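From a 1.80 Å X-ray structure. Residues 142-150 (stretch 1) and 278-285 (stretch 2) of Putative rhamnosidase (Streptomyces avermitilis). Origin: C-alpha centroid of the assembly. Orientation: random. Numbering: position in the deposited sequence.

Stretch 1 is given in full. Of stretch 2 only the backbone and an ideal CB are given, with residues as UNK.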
# COMPACT_ATOMS: atom_id res chain seq x y z
N TRP A 142 32.67 -11.03 29.39
CA TRP A 142 33.75 -11.34 28.47
C TRP A 142 34.82 -12.08 29.22
O TRP A 142 34.68 -12.34 30.41
CB TRP A 142 34.30 -10.03 27.85
CG TRP A 142 35.10 -10.23 26.64
CD1 TRP A 142 36.45 -9.97 26.49
CD2 TRP A 142 34.63 -10.69 25.36
NE1 TRP A 142 36.83 -10.26 25.21
CE2 TRP A 142 35.76 -10.70 24.49
CE3 TRP A 142 33.39 -11.10 24.87
CZ2 TRP A 142 35.67 -11.13 23.15
CZ3 TRP A 142 33.30 -11.52 23.52
CH2 TRP A 142 34.45 -11.52 22.69
N PHE A 143 35.89 -12.45 28.52
CA PHE A 143 37.09 -12.94 29.18
C PHE A 143 37.71 -11.81 30.05
O PHE A 143 37.62 -10.62 29.67
CB PHE A 143 38.09 -13.46 28.14
CG PHE A 143 39.33 -14.03 28.77
CD1 PHE A 143 39.35 -15.35 29.23
CD2 PHE A 143 40.45 -13.22 29.00
CE1 PHE A 143 40.48 -15.86 29.84
CE2 PHE A 143 41.58 -13.73 29.64
CZ PHE A 143 41.60 -15.05 30.05
N PRO A 144 38.29 -12.17 31.22
CA PRO A 144 38.87 -11.13 32.09
C PRO A 144 40.17 -10.59 31.50
O PRO A 144 41.26 -10.99 31.92
CB PRO A 144 39.13 -11.87 33.41
CG PRO A 144 39.27 -13.32 33.01
CD PRO A 144 38.24 -13.47 31.91
N GLU A 145 40.03 -9.71 30.52
CA GLU A 145 41.17 -8.98 29.94
C GLU A 145 40.78 -7.49 29.89
O GLU A 145 39.78 -7.12 29.28
CB GLU A 145 41.53 -9.51 28.55
CG GLU A 145 40.35 -9.65 27.60
CD GLU A 145 40.65 -10.45 26.33
OE1 GLU A 145 41.83 -10.78 26.07
OE2 GLU A 145 39.71 -10.75 25.58
N GLY A 146 41.54 -6.65 30.59
CA GLY A 146 41.26 -5.22 30.67
C GLY A 146 39.82 -4.82 31.01
O GLY A 146 39.22 -5.31 31.99
N GLU A 147 39.30 -3.90 30.21
CA GLU A 147 38.00 -3.28 30.42
C GLU A 147 37.19 -3.50 29.14
O GLU A 147 37.18 -2.65 28.24
CB GLU A 147 38.23 -1.80 30.70
CG GLU A 147 37.04 -1.05 31.23
CD GLU A 147 36.87 -1.21 32.73
OE1 GLU A 147 36.72 -2.38 33.19
OE2 GLU A 147 36.87 -0.18 33.46
N PRO A 148 36.57 -4.68 29.01
CA PRO A 148 36.01 -5.05 27.71
C PRO A 148 34.90 -4.13 27.18
O PRO A 148 34.75 -4.01 25.95
CB PRO A 148 35.50 -6.49 27.94
CG PRO A 148 36.25 -6.96 29.15
CD PRO A 148 36.39 -5.75 30.01
N ALA A 149 34.15 -3.50 28.07
CA ALA A 149 33.10 -2.57 27.66
C ALA A 149 33.71 -1.35 26.94
O ALA A 149 33.07 -0.75 26.08
CB ALA A 149 32.26 -2.15 28.85
N ASN A 150 34.96 -1.05 27.26
CA ASN A 150 35.70 0.02 26.59
C ASN A 150 36.47 -0.51 25.38
O ASN A 150 36.30 0.00 24.26
CB ASN A 150 36.64 0.72 27.60
CG ASN A 150 37.38 1.90 26.99
OD1 ASN A 150 38.59 1.83 26.76
ND2 ASN A 150 36.66 2.98 26.70
N UNK A 278 40.13 -22.82 33.90
CA UNK A 278 39.64 -21.60 33.22
C UNK A 278 39.29 -20.56 34.30
O UNK A 278 38.64 -20.90 35.28
CB UNK A 278 38.43 -21.90 32.34
N UNK A 279 39.70 -19.29 34.13
CA UNK A 279 39.29 -18.25 35.07
C UNK A 279 37.81 -17.94 34.97
O UNK A 279 37.17 -18.28 33.96
CB UNK A 279 40.10 -16.97 34.83
N UNK A 280 37.26 -17.30 36.00
CA UNK A 280 35.88 -16.82 35.93
C UNK A 280 35.74 -15.76 34.83
O UNK A 280 36.65 -14.95 34.63
CB UNK A 280 35.44 -16.25 37.28
N UNK A 281 34.60 -15.77 34.13
CA UNK A 281 34.26 -14.69 33.23
C UNK A 281 34.18 -13.37 34.01
O UNK A 281 33.88 -13.37 35.21
CB UNK A 281 32.94 -14.98 32.52
N UNK A 282 34.47 -12.27 33.32
CA UNK A 282 34.38 -10.94 33.89
C UNK A 282 33.11 -10.24 33.40
O UNK A 282 32.80 -10.27 32.21
CB UNK A 282 35.62 -10.12 33.53
N UNK A 283 32.40 -9.61 34.34
CA UNK A 283 31.27 -8.76 33.96
C UNK A 283 31.88 -7.51 33.32
O UNK A 283 32.72 -6.81 33.94
CB UNK A 283 30.38 -8.41 35.16
N UNK A 284 31.48 -7.25 32.07
CA UNK A 284 31.90 -6.04 31.34
C UNK A 284 30.99 -4.85 31.69
O UNK A 284 31.45 -3.71 31.77
CB UNK A 284 31.88 -6.29 29.83
N UNK A 285 29.70 -5.12 31.89
CA UNK A 285 28.68 -4.13 32.30
C UNK A 285 27.41 -4.86 32.65
O UNK A 285 27.08 -5.87 32.01
CB UNK A 285 28.42 -3.10 31.20

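One antiparallel pair joins the two backbones, Trp 142 N donating to O of position 282 (2.9 Å) and N of position 282 donating to Trp 142 O (2.9 Å).

At position 278 the ideal CB has nothing of stretch 1 within 5.5 Å, so the contact sets no preference. The residue is Trp 278.

Position 279 points its CB toward stretch 1, 4.2 Å from Pro 144 CG and 5.1 Å from Phe 143 CE1. This apolar corner suits a compact hydrophobic residue, and a phi of -69° also admits proline. The residue is Pro 279; its CG packs 3.7 Å from Phe 143 CE1, approaching the ring obliquely, and its CB lies 4.1 Å from Pro 144 CG.

Position 280 points away, and many side chains would serve. It is Ala 280, whose contact comes from the backbone: its O lies 3.5 Å from Pro 144 CD.

At position 281 CB points sideways, with Trp 142 O 3.8 Å away. That carbonyl is already engaged by N of position 282, so little is asked of the side chain and a small one suffices. The residue is Ala 281, its CA 3.7 Å from Trp 142 O.

Position 282 offers the most. Its CB sits 3.7 Å from Pro 144 CA, and beyond it lie Gly 146 O and the carboxylate of Glu 147. A long side chain with an apolar stem and a polar or positive end would suit. The residue is Lys 282, extended through three t angles before a p turn at chi4. Its CB lies 3.9 Å from Pro 144 CB, and its CE comes 3.3 Å from Gly 146 O and 3.7 Å from Pro 148 CD. Lys 282 NZ stops 4.2 Å from Glu 147 OE1, beyond a salt bridge; a water joins them, accepting from Lys 282 NZ (2.7 Å) and donating to Glu 147 OE1 (2.5 Å).

Position 283 points away into space free of stretch 1, leaving the choice open; it is Val 283.

Position 284 points back toward stretch 1, its CB 4.0 Å from Ala 149 N and 4.1 Å from Pro 148 CB. A small apolar side chain fits this close approach. Ala 284 CB packs against Pro 148 CB and Ala 149 CB (4.3 Å from the latter), while a water accepts from Ala 149 N (3.0 Å) and donates to Ala 284 O (2.7 Å).

Position 285 points sideways, imposing little; it is Ala 285.

Stretch 2, residues 278-285: WPAAKVAA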
# COMPACT_ATOMS: atom_id res chain seq x y z
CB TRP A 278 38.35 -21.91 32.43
CG TRP A 278 38.49 -22.73 31.15
CD1 TRP A 278 39.51 -23.57 30.79
CD2 TRP A 278 37.54 -22.79 30.09
NE1 TRP A 278 39.26 -24.13 29.56
CE2 TRP A 278 38.04 -23.67 29.12
CE3 TRP A 278 36.28 -22.17 29.87
CZ2 TRP A 278 37.35 -23.96 27.93
CZ3 TRP A 278 35.59 -22.44 28.70
CH2 TRP A 278 36.14 -23.33 27.72
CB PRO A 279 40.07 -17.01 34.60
CG PRO A 279 40.48 -17.30 33.20
CD PRO A 279 40.61 -18.78 33.08
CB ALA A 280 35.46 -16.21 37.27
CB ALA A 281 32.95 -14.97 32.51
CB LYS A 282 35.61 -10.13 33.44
CG LYS A 282 35.67 -8.72 34.03
CD LYS A 282 36.75 -7.90 33.34
CE LYS A 282 36.58 -6.41 33.63
NZ LYS A 282 36.40 -6.15 35.09
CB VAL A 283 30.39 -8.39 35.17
CG1 VAL A 283 29.34 -7.34 34.80
CG2 VAL A 283 29.72 -9.63 35.76
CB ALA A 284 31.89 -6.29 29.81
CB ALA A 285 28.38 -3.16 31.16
O HOH W 1 36.23 -3.49 35.38
O HOH W 2 34.09 -3.38 31.08
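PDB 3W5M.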